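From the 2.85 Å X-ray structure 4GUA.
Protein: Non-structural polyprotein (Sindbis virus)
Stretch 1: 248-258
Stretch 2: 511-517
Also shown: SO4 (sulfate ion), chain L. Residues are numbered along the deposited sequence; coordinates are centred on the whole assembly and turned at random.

Stretch 1, residues 248-258: LKTLSRSALNC
Stretch 2 511-517: DMEIDDE

An irregular segment, 511-517, extended at 513-515 and bent at 512 and 516-517, lies along one side of a helix that begins before residue 248, and the two bury 468 Å² between them. The segment runs antiparallel to the helix: the CA of Leu-256 lies nearest that of Met-512, 6.7 Å, the CA of Arg-253 nearest that of Glu-513, 6.8 Å, and Lys-249 reaches Asp-516, near the far end. Backbone donors 252 to 256 make i to i+4 bonds, such as Arg-253 N to Lys-249 O at 2.9 Å; then Asn-257 N bonds Ser-254 O weakly at 3.2 Å and Cys-258 N bonds Ala-255 O at 2.8 Å.

Ile-514 covers the most surface. At phi/psi -100/106, between Glu-513 (-64/145) and Asp-515 (-99/103), its CA-to-CB bond points toward the helix, and chi1 m with chi2 t carries CD1 to 4.2 Å from Ser-252 CB and 3.9 Å from Arg-253 N. Its CG1 packs 4.0 Å from Leu-256 CD1. An apolar side chain suits this place; Ser-252 OG turns back to bond Leu-248 O at 2.5 Å.

Met-512 (-97/4) also points toward the helix. Its flexible, unbranched chain, with chi1 -132°, chi2 p and chi3 131°, brings CG to 3.4 Å from CB of Leu-256, a buried leucine in the m,t rotamer.

Arg-253 (t, p, t, chi4 86°) starts sideways but ends nearer the segment. CD lies 3.5 Å from Met-512 O, and the planar guanidinium lays one face against Met-512 O and Glu-513 N. NH1 donates to Asn-257 OD1 at 2.9 Å, while NH2 forms a long salt bridge with OE1 of Glu-513 at 3.5 Å; Glu-513 starts away, but its end comes nearer.

Lys-249, all-trans, is long enough to pass Ile-514 O, 3.3 Å from CE, and carry its charge to Asp-516 (chi1 p): NZ makes a hydrogen-bonded salt bridge with OD1 at 2.9 Å. The same NZ donates to sulfate O4 at 3.0 Å.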

# COMPACT_ATOMS: atom_id res chain seq x y z
N LEU A 248 -9.91 12.87 -2.03
CA LEU A 248 -8.55 12.61 -2.42
C LEU A 248 -8.55 12.09 -3.84
O LEU A 248 -7.79 12.57 -4.69
CB LEU A 248 -7.96 11.56 -1.48
CG LEU A 248 -6.52 11.12 -1.70
CD1 LEU A 248 -5.56 12.28 -1.57
CD2 LEU A 248 -6.17 10.02 -0.70
N LYS A 249 -9.41 11.11 -4.10
CA LYS A 249 -9.51 10.50 -5.42
C LYS A 249 -9.98 11.48 -6.50
O LYS A 249 -9.41 11.53 -7.58
CB LYS A 249 -10.46 9.30 -5.38
CG LYS A 249 -10.53 8.57 -6.71
CD LYS A 249 -11.48 7.40 -6.65
CE LYS A 249 -11.43 6.58 -7.91
NZ LYS A 249 -12.36 5.43 -7.87
N THR A 250 -11.01 12.26 -6.18
CA THR A 250 -11.63 13.16 -7.15
C THR A 250 -10.64 14.22 -7.62
O THR A 250 -10.44 14.44 -8.82
CB THR A 250 -12.85 13.87 -6.55
OG1 THR A 250 -13.81 12.92 -6.08
CG2 THR A 250 -13.51 14.77 -7.58
N LEU A 251 -10.03 14.90 -6.65
CA LEU A 251 -9.11 16.00 -6.93
C LEU A 251 -7.81 15.49 -7.53
O LEU A 251 -7.21 16.16 -8.36
CB LEU A 251 -8.83 16.81 -5.67
CG LEU A 251 -10.02 17.57 -5.07
CD1 LEU A 251 -9.57 18.39 -3.88
CD2 LEU A 251 -10.68 18.47 -6.11
N SER A 252 -7.38 14.31 -7.10
CA SER A 252 -6.20 13.68 -7.67
C SER A 252 -6.45 13.35 -9.15
O SER A 252 -5.57 13.52 -9.99
CB SER A 252 -5.85 12.41 -6.90
OG SER A 252 -5.42 12.72 -5.58
N ARG A 253 -7.66 12.88 -9.45
CA ARG A 253 -8.02 12.49 -10.81
C ARG A 253 -8.05 13.72 -11.72
O ARG A 253 -7.54 13.69 -12.85
CB ARG A 253 -9.39 11.81 -10.83
CG ARG A 253 -9.91 11.48 -12.22
CD ARG A 253 -9.03 10.47 -12.95
NE ARG A 253 -9.48 10.21 -14.32
CZ ARG A 253 -9.14 10.95 -15.37
NH1 ARG A 253 -8.35 12.01 -15.24
NH2 ARG A 253 -9.60 10.63 -16.57
N SER A 254 -8.64 14.80 -11.23
CA SER A 254 -8.69 16.03 -11.98
C SER A 254 -7.27 16.55 -12.21
O SER A 254 -6.96 17.08 -13.28
CB SER A 254 -9.53 17.08 -11.25
OG SER A 254 -10.90 16.73 -11.25
N ALA A 255 -6.42 16.41 -11.20
CA ALA A 255 -5.06 16.92 -11.27
C ALA A 255 -4.27 16.17 -12.34
O ALA A 255 -3.42 16.77 -13.02
CB ALA A 255 -4.37 16.80 -9.93
N LEU A 256 -4.51 14.87 -12.48
CA LEU A 256 -3.84 14.07 -13.51
C LEU A 256 -4.07 14.59 -14.93
O LEU A 256 -3.20 14.43 -15.80
CB LEU A 256 -4.26 12.61 -13.42
CG LEU A 256 -3.81 11.86 -12.17
CD1 LEU A 256 -4.39 10.47 -12.17
CD2 LEU A 256 -2.29 11.81 -12.10
N ASN A 257 -5.23 15.19 -15.20
CA ASN A 257 -5.45 15.79 -16.51
C ASN A 257 -4.56 17.01 -16.70
O ASN A 257 -4.21 17.36 -17.81
CB ASN A 257 -6.92 16.20 -16.68
CG ASN A 257 -7.86 15.02 -16.71
OD1 ASN A 257 -7.52 13.95 -17.23
ND2 ASN A 257 -9.04 15.20 -16.15
N CYS A 258 -4.20 17.64 -15.59
CA CYS A 258 -3.42 18.87 -15.62
C CYS A 258 -1.91 18.67 -15.43
O CYS A 258 -1.18 19.64 -15.24
CB CYS A 258 -3.96 19.85 -14.58
SG CYS A 258 -5.74 20.16 -14.79
N ASP A 511 -4.61 6.43 -20.46
CA ASP A 511 -5.82 6.35 -19.64
C ASP A 511 -5.50 6.69 -18.18
O ASP A 511 -4.79 5.96 -17.49
CB ASP A 511 -6.45 4.97 -19.72
CG ASP A 511 -7.84 4.93 -19.11
OD1 ASP A 511 -8.18 5.85 -18.33
OD2 ASP A 511 -8.61 3.99 -19.42
N MET A 512 -6.08 7.79 -17.73
CA MET A 512 -5.70 8.41 -16.47
C MET A 512 -6.60 8.03 -15.30
O MET A 512 -6.44 8.56 -14.20
CB MET A 512 -5.67 9.93 -16.66
CG MET A 512 -4.42 10.60 -16.13
SD MET A 512 -2.88 9.93 -16.82
CE MET A 512 -2.05 11.43 -17.31
N GLU A 513 -7.56 7.14 -15.53
CA GLU A 513 -8.49 6.78 -14.47
C GLU A 513 -7.73 6.10 -13.32
O GLU A 513 -6.75 5.37 -13.55
CB GLU A 513 -9.61 5.88 -15.02
CG GLU A 513 -10.99 6.13 -14.40
CD GLU A 513 -11.72 7.37 -14.99
OE1 GLU A 513 -11.49 7.71 -16.18
OE2 GLU A 513 -12.49 8.03 -14.25
N ILE A 514 -8.18 6.33 -12.10
CA ILE A 514 -7.60 5.66 -10.94
C ILE A 514 -8.51 4.51 -10.55
O ILE A 514 -9.56 4.72 -9.93
CB ILE A 514 -7.55 6.66 -9.74
CG1 ILE A 514 -6.68 7.86 -10.09
CG2 ILE A 514 -7.04 5.99 -8.48
CD1 ILE A 514 -6.86 9.03 -9.15
N ASP A 515 -8.10 3.27 -10.83
CA ASP A 515 -8.97 2.15 -10.52
C ASP A 515 -8.51 1.56 -9.20
O ASP A 515 -7.54 0.82 -9.15
CB ASP A 515 -8.90 1.09 -11.62
CG ASP A 515 -10.06 0.10 -11.57
OD1 ASP A 515 -10.82 0.13 -10.58
OD2 ASP A 515 -10.21 -0.69 -12.52
N ASP A 516 -9.25 1.87 -8.14
CA ASP A 516 -8.87 1.44 -6.80
C ASP A 516 -9.51 0.10 -6.43
O ASP A 516 -9.13 -0.50 -5.42
CB ASP A 516 -9.23 2.51 -5.78
CG ASP A 516 -10.65 2.99 -5.89
OD1 ASP A 516 -11.23 2.90 -7.00
OD2 ASP A 516 -11.19 3.48 -4.88
N GLU A 517 -10.45 -0.38 -7.24
CA GLU A 517 -11.05 -1.69 -7.02
C GLU A 517 -10.21 -2.81 -7.63
O GLU A 517 -10.11 -3.90 -7.05
CB GLU A 517 -12.49 -1.74 -7.53
CG GLU A 517 -12.62 -1.95 -9.03
CD GLU A 517 -13.78 -2.85 -9.43
OE1 GLU A 517 -14.52 -3.34 -8.53
OE2 GLU A 517 -13.97 -3.06 -10.64
S SO4 L . -16.12 5.45 -8.11
O1 SO4 L . -16.54 4.26 -8.84
O2 SO4 L . -17.25 6.37 -7.94
O3 SO4 L . -15.63 5.06 -6.79
O4 SO4 L . -15.07 6.14 -8.86